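Local coordinates for protein glucose dehydrogenase (Serratia sp. FS14, PDB 7CDY) that binds a calcium ion and belongs to the glucose/sorbosone dehydrogenase family, whose members are built on the beta-propeller fold, at residues A[168-171]-A[172-175]; A[141-144]-A[145-149]. All blocks are in the same frame, centred on the assembly; numbering follows the deposited sequence.

Contact 1 (A[168-171]-A[172-175])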
loop_
_atom_site.group_PDB
_atom_site.type_symbol
_atom_site.label_atom_id
_atom_site.label_comp_id
_atom_site.label_asym_id
_atom_site.label_seq_id
_atom_site.Cartn_x
_atom_site.Cartn_y
_atom_site.Cartn_z
ATOM N N ALA A 168 -7.632 11.922 -13.732
ATOM C CA ALA A 168 -7.020 12.525 -14.903
ATOM C C ALA A 168 -5.508 12.629 -14.719
ATOM O O ALA A 168 -4.987 12.572 -13.607
ATOM C CB ALA A 168 -7.613 13.915 -15.154
ATOM N N VAL A 169 -4.803 12.802 -15.834
ATOM C CA VAL A 169 -3.350 12.973 -15.816
ATOM C C VAL A 169 -2.996 14.422 -15.508
ATOM O O VAL A 169 -3.379 15.320 -16.276
ATOM C CB VAL A 169 -2.735 12.579 -17.164
ATOM C CG1 VAL A 169 -1.232 12.841 -17.151
ATOM C CG2 VAL A 169 -3.020 11.118 -17.460
ATOM N N PRO A 170 -2.264 14.706 -14.435
ATOM C CA PRO A 170 -1.742 16.059 -14.223
ATOM C C PRO A 170 -0.738 16.414 -15.306
ATOM O O PRO A 170 0.142 15.604 -15.644
ATOM C CB PRO A 170 -1.059 15.965 -12.850
ATOM C CG PRO A 170 -1.642 14.725 -12.213
ATOM C CD PRO A 170 -1.886 13.793 -13.343
ATOM N N PRO A 171 -0.826 17.618 -15.877
ATOM C CA PRO A 171 0.031 17.940 -17.032
ATOM C C PRO A 171 1.508 18.075 -16.699
ATOM O O PRO A 171 2.324 18.100 -17.627
ATOM C CB PRO A 171 -0.557 19.254 -17.563
ATOM C CG PRO A 171 -1.241 19.861 -16.393
ATOM C CD PRO A 171 -1.761 18.712 -15.553
ATOM N N ASP A 172 1.884 18.175 -15.429
ATOM C CA ASP A 172 3.291 18.216 -15.056
ATOM C C ASP A 172 3.844 16.853 -14.649
ATOM O O ASP A 172 4.972 16.784 -14.144
ATOM C CB ASP A 172 3.545 19.269 -13.977
ATOM C CG ASP A 172 2.690 19.069 -12.739
ATOM O OD1 ASP A 172 1.643 18.390 -12.819
ATOM O OD2 ASP A 172 3.068 19.610 -11.682
ATOM N N ASN A 173 3.092 15.772 -14.869
ATOM C CA ASN A 173 3.668 14.447 -14.681
ATOM C C ASN A 173 4.888 14.299 -15.596
ATOM O O ASN A 173 4.935 14.880 -16.687
ATOM C CB ASN A 173 2.631 13.365 -14.990
ATOM C CG ASN A 173 1.917 12.848 -13.752
ATOM O OD1 ASN A 173 1.958 13.457 -12.685
ATOM N ND2 ASN A 173 1.241 11.714 -13.911
ATOM N N PRO A 174 5.880 13.508 -15.186
ATOM C CA PRO A 174 7.204 13.582 -15.838
ATOM C C PRO A 174 7.221 13.137 -17.282
ATOM O O PRO A 174 8.077 13.611 -18.046
ATOM C CB PRO A 174 8.084 12.678 -14.959
ATOM C CG PRO A 174 7.104 11.785 -14.225
ATOM C CD PRO A 174 5.900 12.648 -13.987
ATOM N N TRP A 175 6.331 12.240 -17.687
ATOM C CA TRP A 175 6.357 11.654 -19.016
ATOM C C TRP A 175 5.290 12.219 -19.953
ATOM O O TRP A 175 5.141 11.713 -21.070
ATOM C CB TRP A 175 6.231 10.128 -18.933
ATOM C CG TRP A 175 7.442 9.411 -18.397
ATOM C CD1 TRP A 175 8.677 9.943 -18.134
ATOM C CD2 TRP A 175 7.523 8.021 -18.078
ATOM N NE1 TRP A 175 9.519 8.953 -17.654
ATOM C CE2 TRP A 175 8.835 7.766 -17.626
ATOM C CE3 TRP A 175 6.616 6.961 -18.142
ATOM C CZ2 TRP A 175 9.251 6.495 -17.225
ATOM C CZ3 TRP A 175 7.032 5.704 -17.758
ATOM C CH2 TRP A 175 8.338 5.480 -17.299
#

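Contact 2 (A[141-144]-A[145-149])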
loop_
_atom_site.group_PDB
_atom_site.type_symbol
_atom_site.label_atom_id
_atom_site.label_comp_id
_atom_site.label_asym_id
_atom_site.label_seq_id
_atom_site.Cartn_x
_atom_site.Cartn_y
_atom_site.Cartn_z
ATOM N N LEU A 141 1.777 0.283 -8.001
ATOM C CA LEU A 141 1.448 -0.884 -8.811
ATOM C C LEU A 141 2.608 -1.866 -8.874
ATOM O O LEU A 141 3.742 -1.481 -9.182
ATOM C CB LEU A 141 1.079 -0.461 -10.231
ATOM C CG LEU A 141 -0.115 0.486 -10.349
ATOM C CD1 LEU A 141 -0.251 1.001 -11.771
ATOM C CD2 LEU A 141 -1.394 -0.224 -9.923
ATOM N N GLY A 142 2.316 -3.147 -8.605
ATOM C CA GLY A 142 3.291 -4.191 -8.835
ATOM C C GLY A 142 3.427 -4.511 -10.315
ATOM O O GLY A 142 2.684 -4.032 -11.169
ATOM N N GLU A 143 4.422 -5.343 -10.621
ATOM C CA GLU A 143 4.672 -5.723 -12.042
ATOM C C GLU A 143 4.001 -7.057 -12.421
ATOM O O GLU A 143 4.389 -7.599 -13.425
ATOM C CB GLU A 143 6.159 -5.679 -12.452
ATOM C CG GLU A 143 7.181 -6.160 -11.431
ATOM C CD GLU A 143 7.103 -7.602 -10.944
ATOM O OE1 GLU A 143 6.034 -8.016 -10.548
ATOM O OE2 GLU A 143 8.138 -8.248 -10.900
ATOM N N ASN A 144 3.011 -7.516 -11.634
ATOM C CA ASN A 144 2.183 -8.666 -11.996
ATOM C C ASN A 144 2.987 -9.962 -12.108
ATOM O O ASN A 144 2.494 -10.948 -12.691
ATOM C CB ASN A 144 1.405 -8.443 -13.310
ATOM C CG ASN A 144 0.310 -7.358 -13.239
ATOM O OD1 ASN A 144 -0.278 -7.049 -14.277
ATOM N ND2 ASN A 144 0.038 -6.783 -12.071
ATOM N N ASN A 145 4.216 -9.976 -11.585
ATOM C CA ASN A 145 5.144 -11.102 -11.666
ATOM C C ASN A 145 5.732 -11.294 -13.059
ATOM O O ASN A 145 6.188 -12.389 -13.390
ATOM C CB ASN A 145 4.590 -12.420 -11.091
ATOM C CG ASN A 145 5.678 -13.327 -10.562
ATOM O OD1 ASN A 145 6.782 -12.878 -10.235
ATOM N ND2 ASN A 145 5.380 -14.615 -10.495
ATOM N N GLN A 146 5.739 -10.249 -13.879
ATOM C CA GLN A 146 6.455 -10.236 -15.156
ATOM C C GLN A 146 7.602 -9.238 -14.990
ATOM O O GLN A 146 7.461 -8.049 -15.275
ATOM C CB GLN A 146 5.516 -9.868 -16.296
ATOM C CG GLN A 146 4.390 -10.883 -16.478
ATOM C CD GLN A 146 4.910 -12.244 -16.916
ATOM O OE1 GLN A 146 5.886 -12.336 -17.662
ATOM N NE2 GLN A 146 4.262 -13.306 -16.455
ATOM N N ARG A 147 8.746 -9.733 -14.520
ATOM C CA ARG A 147 9.802 -8.855 -14.008
ATOM C C ARG A 147 10.226 -7.741 -14.962
ATOM O O ARG A 147 10.304 -6.581 -14.522
ATOM C CB ARG A 147 11.006 -9.677 -13.515
ATOM C CG ARG A 147 10.718 -10.658 -12.371
ATOM C CD ARG A 147 12.000 -11.372 -11.898
ATOM N NE ARG A 147 12.649 -12.041 -13.021
ATOM C CZ ARG A 147 12.408 -13.299 -13.371
ATOM N NH1 ARG A 147 12.999 -13.811 -14.439
ATOM N NH2 ARG A 147 11.579 -14.049 -12.654
ATOM N N PRO A 148 10.525 -8.002 -16.243
ATOM C CA PRO A 148 11.048 -6.923 -17.098
ATOM C C PRO A 148 10.064 -5.799 -17.349
ATOM O O PRO A 148 10.496 -4.700 -17.723
ATOM C CB PRO A 148 11.400 -7.639 -18.414
ATOM C CG PRO A 148 11.432 -9.084 -18.088
ATOM C CD PRO A 148 10.482 -9.291 -16.953
ATOM N N THR A 149 8.763 -6.028 -17.155
ATOM C CA THR A 149 7.793 -4.991 -17.492
ATOM C C THR A 149 7.906 -3.765 -16.590
ATOM O O THR A 149 7.455 -2.684 -16.984
ATOM C CB THR A 149 6.358 -5.540 -17.494
ATOM O OG1 THR A 149 5.996 -5.960 -16.167
ATOM C CG2 THR A 149 6.219 -6.704 -18.469
HETATM O O HOH W 1 8.495 -10.744 -9.764
HETATM O O HOH W 2 2.293 -13.061 -14.695
#

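Contact 1 (A[168-171]-A[172-175])
Pro-170 and Asn-173 meet across a tight reversal of the chain, the proline ring on one limb lying against the carboxamide on the other. Ring atom CD of Pro-170 is 3.8 Å from ND2 of Asn-173, while its CG comes equally near the amide oxygen OD1, so the ring touches both ends of the flat group. The amide is anchored beyond the turn as well: OD1 accepts from Arg-162 NH2 and ND2 donates to the carbonyl oxygen of Pro-183, which together fix its rotation. Val-169 adds a looser touch, CG1 to Asn-173 ND2 at 4.2 Å. The turn itself is a type I beta turn from Pro-170 to Asn-173, set in the long loop between strands 160-163 and 185-187 of a four-stranded antiparallel sheet. Asn-173 N donates to Pro-170 O at 3.1 Å, closing the turn. Asp-172 folds back over the turn because its CG sits between its own N and carbonyl carbon (chi1 56°). That brings OD1 to 3.6 Å from Pro-170 CB and into a salt bridge with the same NH2 of Arg-162 that holds Asn-173 OD1, so one nitrogen joins two turn residues to strand 160-163.

Contact 2 (A[141-144]-A[145-149])
From Glu-143 to Gln-146 the backbone makes a type I' beta turn, with Asn-144 and Asn-145 at its corners, both at positive phi, and Gln-146 N bonded to Glu-143 O at 3.0 Å. The turn lies in the loop between strands 137-140 and 160-163 of a four-stranded antiparallel sheet, consistent with a blade of the beta-propeller. The side chain of Glu-143, about 11 Å from the bound calcium ion, bends at chi2 (61°) and curls back over this turn. Its OE1 accepts from Asn-145 N at 2.9 Å; the N-H arrives from above the carboxylate plane, with an N-H...O angle of 148°. OE2 lies against the start of the 3-10 segment, 3.6 Å from Arg-147 CA, and a water 2.8 Å away links it to Asn-145 OD1. Glu-143 and Arg-147 run side by side in the same direction without pairing: OE2 and NE stay 6.3 Å apart, and the arginine NE forms its salt bridge with Glu-245 instead. Thr-149 reaches back with OG1, which donates to Gln-146 O at 2.7 Å in the carbonyl plane; that oxygen also accepts from Thr-149 N. A second water joins Asn-144 O to Gln-146 NE2. With His-124 and Asn-145 at OE1, and Trp-229 and a water at OE2, the buried carboxylate of Glu-143 is probably fixed in orientation.

How the contacts relate
Residues 141-149 (contact 2) come first along the chain, and strand 160-163 separates them from residues 168-175 (contact 1). Both belong to loops of the same four-stranded antiparallel sheet, of strands 129-131, 137-140, 160-163 and 185-187, in a family of the beta-propeller clan. Contact 2 follows strand 137-140, whereas contact 1 follows strand 160-163, its antiparallel neighbour, so the two loops leave from opposite ends of the sheet. Their centres are 22 Å apart and their nearest atoms about 8 Å, so the two turns do not touch. The centre of contact 2 lies about 16 Å from the centre of the chain, that of contact 1 about 22 Å.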